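Local coordinates for protein CT398 (Chlamydia trachomatis, PDB 4ILO) that is of unknown function but may bind DNA or RNA, joining a long coiled-coil hairpin to a zinc ribbon domain, at residues S10-M21 with L163-T174. Numbering follows the deposited sequence.
Sequences SILAIQELDIKM and LLSQRTQLKETT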
ATOM      1  N   SER A  10     -18.372 -15.719 -34.331  1.00 38.44           N
ATOM      2  CA  SER A  10     -17.061 -15.089 -34.227  1.00 38.70           C
ATOM      3  C   SER A  10     -16.972 -14.126 -33.034  1.00 37.76           C
ATOM      4  O   SER A  10     -15.981 -14.134 -32.312  1.00 37.41           O
ATOM      5  CB  SER A  10     -16.722 -14.358 -35.514  1.00 40.05           C
ATOM      6  OG  SER A  10     -15.450 -13.760 -35.425  1.00 46.74           O
ATOM      7  N   ILE A  11     -17.969 -13.256 -32.859  1.00 37.55           N
ATOM      8  CA  ILE A  11     -17.996 -12.348 -31.717  1.00 36.83           C
ATOM      9  C   ILE A  11     -18.187 -13.122 -30.423  1.00 35.75           C
ATOM     10  O   ILE A  11     -17.666 -12.730 -29.380  1.00 35.10           O
ATOM     11  CB  ILE A  11     -19.105 -11.299 -31.887  1.00 37.28           C
ATOM     12  CG1 ILE A  11     -18.777 -10.036 -31.097  1.00 37.17           C
ATOM     13  CG2 ILE A  11     -20.443 -11.867 -31.410  1.00 36.88           C
ATOM     14  CD1 ILE A  11     -17.565  -9.299 -31.560  1.00 37.87           C
ATOM     15  N   LEU A  12     -18.944 -14.215 -30.453  1.00 35.70           N
ATOM     16  CA  LEU A  12     -19.065 -15.020 -29.251  1.00 35.06           C
ATOM     17  C   LEU A  12     -17.698 -15.510 -28.793  1.00 34.84           C
ATOM     18  O   LEU A  12     -17.386 -15.465 -27.596  1.00 39.12           O
ATOM     19  CB  LEU A  12     -20.067 -16.162 -29.466  1.00 35.41           C
ATOM     20  CG  LEU A  12     -21.527 -15.652 -29.381  1.00 35.60           C
ATOM     21  CD1 LEU A  12     -22.557 -16.673 -29.834  1.00 38.43           C
ATOM     22  CD2 LEU A  12     -21.872 -15.179 -27.943  1.00 35.17           C
ATOM     23  N   ALA A  13     -16.847 -15.922 -29.729  1.00 35.52           N
ATOM     24  CA  ALA A  13     -15.544 -16.453 -29.336  1.00 35.65           C
ATOM     25  C   ALA A  13     -14.609 -15.344 -28.881  1.00 37.99           C
ATOM     26  O   ALA A  13     -13.786 -15.558 -27.976  1.00 38.95           O
ATOM     27  CB  ALA A  13     -14.905 -17.237 -30.487  1.00 36.86           C
ATOM     28  N   ILE A  14     -14.707 -14.164 -29.497  1.00 35.52           N
ATOM     29  CA  ILE A  14     -13.960 -13.014 -28.991  1.00 35.27           C
ATOM     30  C   ILE A  14     -14.438 -12.648 -27.596  1.00 34.12           C
ATOM     31  O   ILE A  14     -13.645 -12.264 -26.724  1.00 33.78           O
ATOM     32  CB  ILE A  14     -14.110 -11.840 -29.965  1.00 37.47           C
ATOM     33  CG1 ILE A  14     -13.353 -12.173 -31.256  1.00 37.51           C
ATOM     34  CG2 ILE A  14     -13.664 -10.551 -29.326  1.00 35.91           C
ATOM     35  CD1 ILE A  14     -13.745 -11.356 -32.394  1.00 38.66           C
ATOM     36  N   GLN A  15     -15.746 -12.754 -27.372  1.00 33.84           N
ATOM     37  CA  GLN A  15     -16.312 -12.396 -26.085  1.00 33.09           C
ATOM     38  C   GLN A  15     -15.754 -13.285 -24.975  1.00 32.54           C
ATOM     39  O   GLN A  15     -15.530 -12.815 -23.853  1.00 31.95           O
ATOM     40  CB  GLN A  15     -17.827 -12.477 -26.146  1.00 33.30           C
ATOM     41  CG  GLN A  15     -18.493 -11.970 -24.942  1.00 32.96           C
ATOM     42  CD  GLN A  15     -19.979 -11.982 -25.064  1.00 33.54           C
ATOM     43  OE1 GLN A  15     -20.625 -10.949 -24.953  1.00 33.95           O
ATOM     44  NE2 GLN A  15     -20.541 -13.164 -25.314  1.00 33.79           N
ATOM     45  N   GLU A  16     -15.507 -14.566 -25.263  1.00 33.37           N
ATOM     46  CA  GLU A  16     -14.939 -15.432 -24.223  1.00 39.61           C
ATOM     47  C   GLU A  16     -13.512 -15.014 -23.866  1.00 38.27           C
ATOM     48  O   GLU A  16     -13.115 -15.059 -22.683  1.00 32.53           O
ATOM     49  CB  GLU A  16     -15.010 -16.901 -24.648  1.00 42.23           C
ATOM     50  CG  GLU A  16     -16.439 -17.433 -24.711  1.00 40.77           C
ATOM     51  CD  GLU A  16     -17.227 -17.135 -23.419  1.00 39.38           C
ATOM     52  OE1 GLU A  16     -16.810 -17.591 -22.323  1.00 36.36           O
ATOM     53  OE2 GLU A  16     -18.272 -16.440 -23.505  1.00 35.35           O
ATOM     54  N   LEU A  17     -12.739 -14.560 -24.860  1.00 33.02           N
ATOM     55  CA  LEU A  17     -11.407 -14.041 -24.575  1.00 37.33           C
ATOM     56  C   LEU A  17     -11.491 -12.771 -23.739  1.00 32.13           C
ATOM     57  O   LEU A  17     -10.793 -12.636 -22.723  1.00 31.64           O
ATOM     58  CB  LEU A  17     -10.644 -13.800 -25.875  1.00 36.98           C
ATOM     59  CG  LEU A  17     -10.462 -15.053 -26.732  1.00 39.59           C
ATOM     60  CD1 LEU A  17      -9.821 -14.713 -28.092  1.00 39.13           C
ATOM     61  CD2 LEU A  17      -9.666 -16.135 -25.986  1.00 35.56           C
ATOM     62  N   ASP A  18     -12.374 -11.848 -24.126  1.00 32.08           N
ATOM     63  CA  ASP A  18     -12.519 -10.615 -23.365  1.00 31.53           C
ATOM     64  C   ASP A  18     -12.933 -10.870 -21.908  1.00 30.69           C
ATOM     65  O   ASP A  18     -12.449 -10.185 -20.992  1.00 30.17           O
ATOM     66  CB  ASP A  18     -13.456  -9.657 -24.085  1.00 32.03           C
ATOM     67  CG  ASP A  18     -12.786  -9.009 -25.288  1.00 48.98           C
ATOM     68  OD1 ASP A  18     -11.567  -8.775 -25.183  1.00 54.35           O
ATOM     69  OD2 ASP A  18     -13.452  -8.748 -26.329  1.00 36.00           O
ATOM     70  N   ILE A  19     -13.819 -11.841 -21.662  1.00 30.70           N
ATOM     71  CA  ILE A  19     -14.238 -12.103 -20.284  1.00 33.39           C
ATOM     72  C   ILE A  19     -13.045 -12.554 -19.443  1.00 34.49           C
ATOM     73  O   ILE A  19     -12.812 -12.056 -18.326  1.00 34.49           O
ATOM     74  CB  ILE A  19     -15.377 -13.139 -20.248  1.00 31.31           C
ATOM     75  CG1 ILE A  19     -16.641 -12.579 -20.914  1.00 31.12           C
ATOM     76  CG2 ILE A  19     -15.643 -13.591 -18.761  1.00 32.13           C
ATOM     77  CD1 ILE A  19     -17.172 -11.318 -20.332  1.00 31.04           C
ATOM     78  N   LYS A  20     -12.279 -13.514 -19.965  1.00 41.07           N
ATOM     79  CA  LYS A  20     -11.076 -13.964 -19.270  1.00 38.39           C
ATOM     80  C   LYS A  20     -10.139 -12.796 -19.004  1.00 38.28           C
ATOM     81  O   LYS A  20      -9.628 -12.638 -17.887  1.00 35.98           O
ATOM     82  CB  LYS A  20     -10.365 -15.031 -20.094  1.00 43.16           C
ATOM     83  CG  LYS A  20     -11.126 -16.329 -20.207  1.00 49.52           C
ATOM     84  CD  LYS A  20     -10.232 -17.410 -20.774  1.00 58.57           C
ATOM     85  CE  LYS A  20     -11.015 -18.475 -21.513  1.00 62.07           C
ATOM     86  NZ  LYS A  20     -10.085 -19.385 -22.250  1.00 68.65           N
ATOM     87  N   MET A  21      -9.914 -11.954 -20.023  1.00 32.64           N
ATOM     88  CA  MET A  21      -8.980 -10.850 -19.860  1.00 32.86           C
ATOM     89  C   MET A  21      -9.460  -9.882 -18.793  1.00 34.50           C
ATOM     90  O   MET A  21      -8.644  -9.328 -18.060  1.00 30.21           O
ATOM     91  CB  MET A  21      -8.738 -10.128 -21.187  1.00 34.42           C
ATOM     92  CG  MET A  21      -7.638 -10.805 -22.026  1.00 54.22           C
ATOM     93  SD  MET A  21      -6.889  -9.765 -23.308  1.00101.90           S
ATOM     94  CE  MET A  21      -8.322  -8.955 -24.027  1.00 42.14           C
ATOM     95  N   LEU A 163      -3.870 -14.298 -24.733  1.00 44.94           N
ATOM     96  CA  LEU A 163      -5.269 -14.052 -25.065  1.00 44.10           C
ATOM     97  C   LEU A 163      -5.421 -12.815 -25.935  1.00 47.78           C
ATOM     98  O   LEU A 163      -6.369 -12.733 -26.728  1.00 51.17           O
ATOM     99  CB  LEU A 163      -6.110 -13.916 -23.798  1.00 42.19           C
ATOM    100  CG  LEU A 163      -6.206 -15.168 -22.921  1.00 45.68           C
ATOM    101  CD1 LEU A 163      -6.729 -14.835 -21.524  1.00 54.10           C
ATOM    102  CD2 LEU A 163      -7.074 -16.217 -23.584  1.00 43.53           C
ATOM    103  N   LEU A 164      -4.503 -11.850 -25.807  1.00 42.48           N
ATOM    104  CA  LEU A 164      -4.518 -10.693 -26.697  1.00 50.25           C
ATOM    105  C   LEU A 164      -4.250 -11.106 -28.144  1.00 60.47           C
ATOM    106  O   LEU A 164      -5.003 -10.744 -29.061  1.00 60.87           O
ATOM    107  CB  LEU A 164      -3.484  -9.677 -26.233  1.00 49.79           C
ATOM    108  CG  LEU A 164      -3.750  -8.216 -26.581  1.00 51.11           C
ATOM    109  CD1 LEU A 164      -5.238  -7.891 -26.592  1.00 58.16           C
ATOM    110  CD2 LEU A 164      -3.049  -7.366 -25.557  1.00 50.17           C
ATOM    111  N   SER A 165      -3.180 -11.875 -28.369  1.00 62.50           N
ATOM    112  CA  SER A 165      -2.835 -12.270 -29.728  1.00 60.79           C
ATOM    113  C   SER A 165      -3.935 -13.126 -30.341  1.00 60.04           C
ATOM    114  O   SER A 165      -4.209 -13.027 -31.543  1.00 64.11           O
ATOM    115  CB  SER A 165      -1.508 -13.028 -29.730  1.00 67.58           C
ATOM    116  OG  SER A 165      -1.681 -14.368 -29.298  1.00 71.67           O
ATOM    117  N   GLN A 166      -4.561 -13.989 -29.536  1.00 51.66           N
ATOM    118  CA  GLN A 166      -5.712 -14.744 -30.012  1.00 49.17           C
ATOM    119  C   GLN A 166      -6.852 -13.811 -30.386  1.00 56.11           C
ATOM    120  O   GLN A 166      -7.487 -13.981 -31.438  1.00 62.41           O
ATOM    121  CB  GLN A 166      -6.184 -15.720 -28.941  1.00 46.05           C
ATOM    122  CG  GLN A 166      -5.262 -16.883 -28.683  1.00 47.73           C
ATOM    123  CD  GLN A 166      -5.643 -17.615 -27.411  1.00 50.88           C
ATOM    124  OE1 GLN A 166      -6.793 -18.051 -27.246  1.00 43.98           O
ATOM    125  NE2 GLN A 166      -4.693 -17.727 -26.490  1.00 56.89           N
ATOM    126  N   ARG A 167      -7.137 -12.822 -29.525  1.00 56.11           N
ATOM    127  CA  ARG A 167      -8.205 -11.875 -29.827  1.00 57.39           C
ATOM    128  C   ARG A 167      -7.944 -11.188 -31.156  1.00 57.76           C
ATOM    129  O   ARG A 167      -8.864 -10.986 -31.955  1.00 50.46           O
ATOM    130  CB  ARG A 167      -8.358 -10.832 -28.712  1.00 46.12           C
ATOM    131  CG  ARG A 167      -9.410  -9.772 -29.016  1.00 44.14           C
ATOM    132  CD  ARG A 167      -9.668  -8.786 -27.877  1.00 46.77           C
ATOM    133  NE  ARG A 167      -9.108  -7.464 -28.167  1.00 65.01           N
ATOM    134  CZ  ARG A 167      -8.800  -6.537 -27.246  1.00 74.84           C
ATOM    135  NH1 ARG A 167      -9.006  -6.754 -25.945  1.00 68.80           N
ATOM    136  NH2 ARG A 167      -8.277  -5.371 -27.626  1.00 77.75           N
ATOM    137  N   THR A 168      -6.680 -10.858 -31.420  1.00 61.09           N
ATOM    138  CA  THR A 168      -6.337 -10.130 -32.633  1.00 64.44           C
ATOM    139  C   THR A 168      -6.478 -10.992 -33.884  1.00 65.37           C
ATOM    140  O   THR A 168      -6.849 -10.469 -34.938  1.00 69.08           O
ATOM    141  CB  THR A 168      -4.924  -9.583 -32.490  1.00 63.60           C
ATOM    142  OG1 THR A 168      -4.869  -8.764 -31.320  1.00 64.51           O
ATOM    143  CG2 THR A 168      -4.542  -8.758 -33.717  1.00 67.06           C
ATOM    144  N   GLN A 169      -6.184 -12.300 -33.798  1.00 70.04           N
ATOM    145  CA  GLN A 169      -6.351 -13.186 -34.951  1.00 77.90           C
ATOM    146  C   GLN A 169      -7.817 -13.445 -35.276  1.00 75.03           C
ATOM    147  O   GLN A 169      -8.124 -13.875 -36.393  1.00 77.39           O
ATOM    148  CB  GLN A 169      -5.625 -14.531 -34.745  1.00 82.30           C
ATOM    149  CG  GLN A 169      -4.095 -14.517 -34.988  1.00 83.33           C
ATOM    150  CD  GLN A 169      -3.697 -14.119 -36.414  1.00 84.02           C
ATOM    151  OE1 GLN A 169      -4.513 -14.164 -37.333  1.00 88.39           O
ATOM    152  NE2 GLN A 169      -2.436 -13.719 -36.593  1.00 79.90           N
ATOM    153  N   LEU A 170      -8.726 -13.207 -34.330  1.00 68.06           N
ATOM    154  CA  LEU A 170     -10.148 -13.400 -34.584  1.00 61.86           C
ATOM    155  C   LEU A 170     -10.826 -12.119 -35.046  1.00 57.17           C
ATOM    156  O   LEU A 170     -11.747 -12.174 -35.884  1.00 50.60           O
ATOM    157  CB  LEU A 170     -10.835 -13.899 -33.314  1.00 60.90           C
ATOM    158  CG  LEU A 170     -10.323 -15.231 -32.782  1.00 61.79           C
ATOM    159  CD1 LEU A 170     -11.216 -15.656 -31.643  1.00 63.66           C
ATOM    160  CD2 LEU A 170     -10.301 -16.289 -33.885  1.00 58.75           C
ATOM    161  N   LYS A 171     -10.387 -10.974 -34.496  1.00 47.27           N
ATOM    162  CA  LYS A 171     -10.873  -9.671 -34.939  1.00 51.80           C
ATOM    163  C   LYS A 171     -10.673  -9.479 -36.435  1.00 56.27           C
ATOM    164  O   LYS A 171     -11.437  -8.751 -37.080  1.00 63.94           O
ATOM    165  CB  LYS A 171     -10.137  -8.545 -34.212  1.00 51.83           C
ATOM    166  CG  LYS A 171     -10.765  -8.078 -32.889  1.00 59.48           C
ATOM    167  CD  LYS A 171      -9.992  -6.895 -32.272  1.00 51.81           C
ATOM    168  CE  LYS A 171      -9.925  -5.726 -33.259  1.00 51.62           C
ATOM    169  NZ  LYS A 171      -9.625  -4.432 -32.593  1.00 52.94           N
ATOM    170  N   GLU A 172      -9.651 -10.114 -37.009  1.00 59.97           N
ATOM    171  CA  GLU A 172      -9.403  -9.932 -38.437  1.00 62.55           C
ATOM    172  C   GLU A 172     -10.595 -10.406 -39.264  1.00 62.61           C
ATOM    173  O   GLU A 172     -11.088  -9.665 -40.122  1.00 64.22           O
ATOM    174  CB  GLU A 172      -8.066 -10.573 -38.844  1.00 61.85           C
ATOM    175  CG  GLU A 172      -6.888  -9.872 -38.104  1.00 80.96           C
ATOM    176  CD  GLU A 172      -5.477 -10.366 -38.433  1.00 79.97           C
ATOM    177  OE1 GLU A 172      -5.317 -11.345 -39.192  1.00 79.40           O
ATOM    178  OE2 GLU A 172      -4.516  -9.752 -37.903  1.00 74.57           O
ATOM    179  N   THR A 173     -11.128 -11.599 -38.962  1.00 62.93           N
ATOM    180  CA  THR A 173     -12.226 -12.203 -39.726  1.00 63.26           C
ATOM    181  C   THR A 173     -13.629 -11.913 -39.150  1.00 62.10           C
ATOM    182  O   THR A 173     -14.598 -12.593 -39.534  1.00 53.22           O
ATOM    183  CB  THR A 173     -12.019 -13.721 -39.841  1.00 60.35           C
ATOM    184  OG1 THR A 173     -11.523 -14.233 -38.595  1.00 66.73           O
ATOM    185  CG2 THR A 173     -11.028 -14.063 -40.957  1.00 56.21           C
ATOM    186  N   THR A 174     -13.759 -10.930 -38.250  1.00 53.59           N
ATOM    187  CA  THR A 174     -15.010 -10.646 -37.546  1.00 48.96           C
ATOM    188  C   THR A 174     -15.701  -9.430 -38.171  1.00 46.41           C
ATOM    189  O   THR A 174     -15.032  -8.481 -38.611  1.00 44.03           O
ATOM    190  CB  THR A 174     -14.742 -10.408 -36.040  1.00 40.93           C
ATOM    191  OG1 THR A 174     -15.898 -10.770 -35.262  1.00 36.50           O
ATOM    192  CG2 THR A 174     -14.361  -8.940 -35.746  1.00 32.05           C
TER
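Leu17 and Arg167 interlock as reciprocal knobs into holes, the defining packing of a coiled coil, here between two antiparallel helices of the CT398 hairpin. The segments belong to helices 2-86 and 90-171 near the end of the hairpin far from its connecting turn; the axes of the helical parts 10-21 and 163-171 approach to 9.7 Å, with 161° between their N-to-C directions. Leu17 enters the hole formed by Leu163, Gln166, Arg167 and Leu170, and its two methyls divide the work. CD1 lies over the opposing backbone, 3.6 Å from Arg167 N, whereas CD2 meets Leu163 CD2 at 3.5 Å, the two leucines crossing at a slant.

Arg167 fills the return hole among Ile14, Leu17, Asp18 and Met21. Its CG stands anti to the backbone N; the Arg167 and Asp18 side chains run roughly perpendicular, and the bend at chi3 brings NH1 to OD1. The resulting salt bridge is weak, Arg167 NH1 to Asp18 OD1 3.4 Å with an N-H...O angle of 143°, and the carboxylate and guanidinium planes are 59° apart; Asp18 OD2 is hydrogen-bonded to Tyr182 of helix 176-189, which ties the hairpin to the following helix. Leu164 CD1 lies over the centre of one guanidinium face, 3.8 Å above its plane, and Met21 passes beside that methyl with its sulfur.

Toward the end of helix 90-171, Ile14 and Leu170 lie alongside one another, pointing opposite ways, Ile14 CG1 to Leu170 CB 3.7 Å. Ile14 CD1 then meets Thr174 tip to tip; Thr174 is the last residue of the type I turn that begins at Lys171, and its OG1 shares a 3.0 Å hydrogen bond with Ser10 OG.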